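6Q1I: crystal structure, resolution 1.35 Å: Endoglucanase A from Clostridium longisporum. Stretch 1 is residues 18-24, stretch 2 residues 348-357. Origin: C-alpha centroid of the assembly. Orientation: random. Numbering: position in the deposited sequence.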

# COMPACT_ATOMS: atom_id res chain seq x y z
N VAL A 18 3.25 -6.59 12.88
CA VAL A 18 2.66 -7.29 11.74
C VAL A 18 1.72 -8.40 12.22
O VAL A 18 0.72 -8.71 11.55
CB VAL A 18 3.79 -7.80 10.82
CG1 VAL A 18 3.28 -8.76 9.79
CG2 VAL A 18 4.47 -6.64 10.12
N GLN A 19 2.00 -8.99 13.38
CA GLN A 19 1.14 -10.05 13.90
C GLN A 19 -0.29 -9.58 14.15
O GLN A 19 -1.21 -10.40 14.13
CB GLN A 19 1.72 -10.63 15.19
CG GLN A 19 3.00 -11.41 14.99
CD GLN A 19 3.48 -12.07 16.26
OE1 GLN A 19 4.08 -11.44 17.12
NE2 GLN A 19 3.21 -13.36 16.38
N GLU A 20 -0.48 -8.27 14.35
CA GLU A 20 -1.76 -7.72 14.79
C GLU A 20 -2.52 -6.98 13.70
O GLU A 20 -3.65 -6.56 13.95
CB GLU A 20 -1.54 -6.75 15.96
CG GLU A 20 -0.86 -7.37 17.16
CD GLU A 20 -1.64 -8.52 17.72
OE1 GLU A 20 -2.88 -8.48 17.65
OE2 GLU A 20 -1.00 -9.48 18.21
N MET A 21 -1.94 -6.79 12.51
CA MET A 21 -2.51 -5.87 11.53
C MET A 21 -3.75 -6.42 10.81
O MET A 21 -4.50 -5.63 10.22
CB MET A 21 -1.43 -5.46 10.52
CG MET A 21 -0.38 -4.53 11.10
SD MET A 21 1.02 -4.26 10.00
CE MET A 21 0.25 -3.44 8.61
N GLY A 22 -3.97 -7.72 10.83
CA GLY A 22 -5.22 -8.28 10.35
C GLY A 22 -5.43 -8.04 8.87
O GLY A 22 -4.49 -8.05 8.07
N VAL A 23 -6.70 -7.92 8.49
CA VAL A 23 -7.08 -7.52 7.14
C VAL A 23 -7.29 -6.01 7.13
O VAL A 23 -7.82 -5.42 8.09
CB VAL A 23 -8.30 -8.31 6.62
CG1 VAL A 23 -9.57 -8.06 7.45
CG2 VAL A 23 -8.56 -7.99 5.17
N GLY A 24 -6.85 -5.37 6.05
CA GLY A 24 -6.83 -3.93 5.96
C GLY A 24 -7.54 -3.41 4.72
O GLY A 24 -8.00 -4.18 3.86
N ALA A 348 -16.80 -11.71 3.29
CA ALA A 348 -15.81 -12.77 3.08
C ALA A 348 -14.43 -12.38 3.60
O ALA A 348 -13.72 -13.21 4.17
CB ALA A 348 -15.74 -13.11 1.59
N LEU A 349 -14.04 -11.11 3.42
CA LEU A 349 -12.76 -10.64 3.93
C LEU A 349 -12.70 -10.77 5.45
O LEU A 349 -11.71 -11.25 6.01
CB LEU A 349 -12.55 -9.19 3.51
CG LEU A 349 -12.28 -8.92 2.04
CD1 LEU A 349 -12.38 -7.42 1.74
CD2 LEU A 349 -10.92 -9.45 1.61
N ILE A 350 -13.75 -10.31 6.12
CA ILE A 350 -13.76 -10.34 7.58
C ILE A 350 -13.87 -11.77 8.07
O ILE A 350 -13.24 -12.15 9.07
CB ILE A 350 -14.89 -9.43 8.12
CG1 ILE A 350 -14.76 -7.99 7.60
CG2 ILE A 350 -14.91 -9.47 9.65
CD1 ILE A 350 -13.41 -7.35 7.87
N ARG A 351 -14.66 -12.60 7.39
CA ARG A 351 -14.76 -14.01 7.74
C ARG A 351 -13.40 -14.70 7.63
O ARG A 351 -13.03 -15.51 8.48
CB ARG A 351 -15.80 -14.69 6.84
CG ARG A 351 -15.99 -16.16 7.11
CD ARG A 351 -17.22 -16.70 6.40
NE ARG A 351 -17.17 -16.58 4.94
CZ ARG A 351 -17.95 -15.79 4.21
NH1 ARG A 351 -18.87 -15.01 4.76
NH2 ARG A 351 -17.81 -15.79 2.90
N GLY A 352 -12.62 -14.36 6.59
CA GLY A 352 -11.30 -14.96 6.46
C GLY A 352 -10.38 -14.58 7.61
O GLY A 352 -9.61 -15.41 8.10
N TYR A 353 -10.47 -13.33 8.07
CA TYR A 353 -9.71 -12.90 9.24
C TYR A 353 -10.16 -13.67 10.49
O TYR A 353 -9.33 -14.20 11.24
CB TYR A 353 -9.87 -11.39 9.44
CG TYR A 353 -9.31 -10.93 10.76
CD1 TYR A 353 -7.94 -10.83 10.97
CD2 TYR A 353 -10.15 -10.68 11.83
CE1 TYR A 353 -7.42 -10.46 12.19
CE2 TYR A 353 -9.65 -10.30 13.06
CZ TYR A 353 -8.28 -10.20 13.24
OH TYR A 353 -7.76 -9.85 14.46
N LYS A 354 -11.47 -13.77 10.70
CA LYS A 354 -12.00 -14.45 11.88
C LYS A 354 -11.78 -15.95 11.84
O LYS A 354 -11.83 -16.60 12.89
CB LYS A 354 -13.49 -14.12 12.02
CG LYS A 354 -13.77 -12.68 12.42
CD LYS A 354 -13.12 -12.30 13.75
CE LYS A 354 -13.55 -13.20 14.90
NZ LYS A 354 -12.80 -12.87 16.14
N ASN A 355 -11.56 -16.53 10.67
CA ASN A 355 -11.20 -17.94 10.60
C ASN A 355 -9.92 -18.21 11.38
O ASN A 355 -9.73 -19.31 11.91
CB ASN A 355 -10.97 -18.37 9.15
CG ASN A 355 -12.25 -18.53 8.36
OD1 ASN A 355 -13.33 -18.71 8.92
ND2 ASN A 355 -12.12 -18.50 7.04
N VAL A 356 -9.03 -17.22 11.45
CA VAL A 356 -7.73 -17.37 12.07
C VAL A 356 -7.69 -16.74 13.45
O VAL A 356 -7.07 -17.28 14.37
CB VAL A 356 -6.65 -16.75 11.15
CG1 VAL A 356 -5.28 -16.87 11.79
CG2 VAL A 356 -6.68 -17.43 9.77
N HIS A 357 -8.34 -15.59 13.60
CA HIS A 357 -8.31 -14.83 14.84
C HIS A 357 -9.70 -14.73 15.42
O HIS A 357 -10.42 -13.74 15.24
CB HIS A 357 -7.72 -13.45 14.57
CG HIS A 357 -6.31 -13.48 14.09
ND1 HIS A 357 -5.24 -13.71 14.93
CD2 HIS A 357 -5.78 -13.29 12.86
CE1 HIS A 357 -4.12 -13.67 14.24
NE2 HIS A 357 -4.42 -13.42 12.98
OXT HIS A 357 -10.13 -15.67 16.09

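The contact joins a segment near the N terminus to the C-terminal segment of the same chain: a short turn leading from helix into strand, and the helix that carries the chain to its C terminus. No hydrogen bond or salt bridge crosses between them. What holds them is packing, 238 Å² of buried surface counting both sides, and the design is economical: one strand residue, V23, is set into a helix surface made by L349, I350 and Y353.

The spacing of those three follows from the helix. L349 and Y353, about one turn apart, point their CA-to-CB bonds toward the first stretch, and I350 sits beside them. The helix is kept in shape by backbone hydrogen bonds such as Y353 N to L349 O (3.2 Å) and K354 N to I350 O (2.9 Å). The backbones come nearest at V23 and Y353, where V23 CA and Y353 CA are 6.3 Å apart.

V23 covers the most surface and points its CA-to-CB bond toward the helix. With chi1 at 63° (p), V23 CG1 lies 3.9 Å from I350 CD1 and 3.9 Å from Y353 CB. The same methyl approaches the helix backbone, with V23 CG1 4.1 Å from L349 O. The other methyl also takes part, with V23 CG2 4.5 Å from L349 CB. These are ordinary van der Waals distances; the gain is the removal of apolar surface from water, and beta-branching lets a short side chain touch several neighbours without reaching far. I350 shows a complementary tactic. Its CA-to-CB bond points sideways, yet chi1 and chi2 both in the m well bring the end of the side chain nearer, so that CD1 meets the valine.

Y353 is the second large contributor and serves two neighbours. Its CB packs against V23, while its ring, carried by a t rotamer, extends to the turn, where Y353 CE1 approaches G22 CA at 3.6 Å. The ring meets G22 CA and V23 N obliquely.

G22 is the lesson in backbone choice. It is the first residue after the helix to leave helical phi/psi, and its phi of 65° is one that by itself favours glycine. The packing adds a second reason: a CB on G22 would point toward the helix and sit only 3.1 Å from Y353 CE1, a tight approach. Bare backbone therefore lets the chain turn into the strand and lets the aromatic ring come close.

Away from V23 and Y353 the contact thins. H357, the C-terminal residue, has its CA-to-CB bond directed toward the first stretch, but H357 CE1 comes no closer than 4.4 Å to Q19 O, a loose touch between exposed residues. Near the C terminus a polar pair forms within the second stretch: K354 NZ donates a hydrogen bond to H357 O at 2.7 Å and makes a long salt bridge to H357 OXT at 3.9 Å, so the lysine's charge partners the terminal carboxylate. The rule to read from the whole is apolar contact across the interface, with glycine where the ring presses on the backbone.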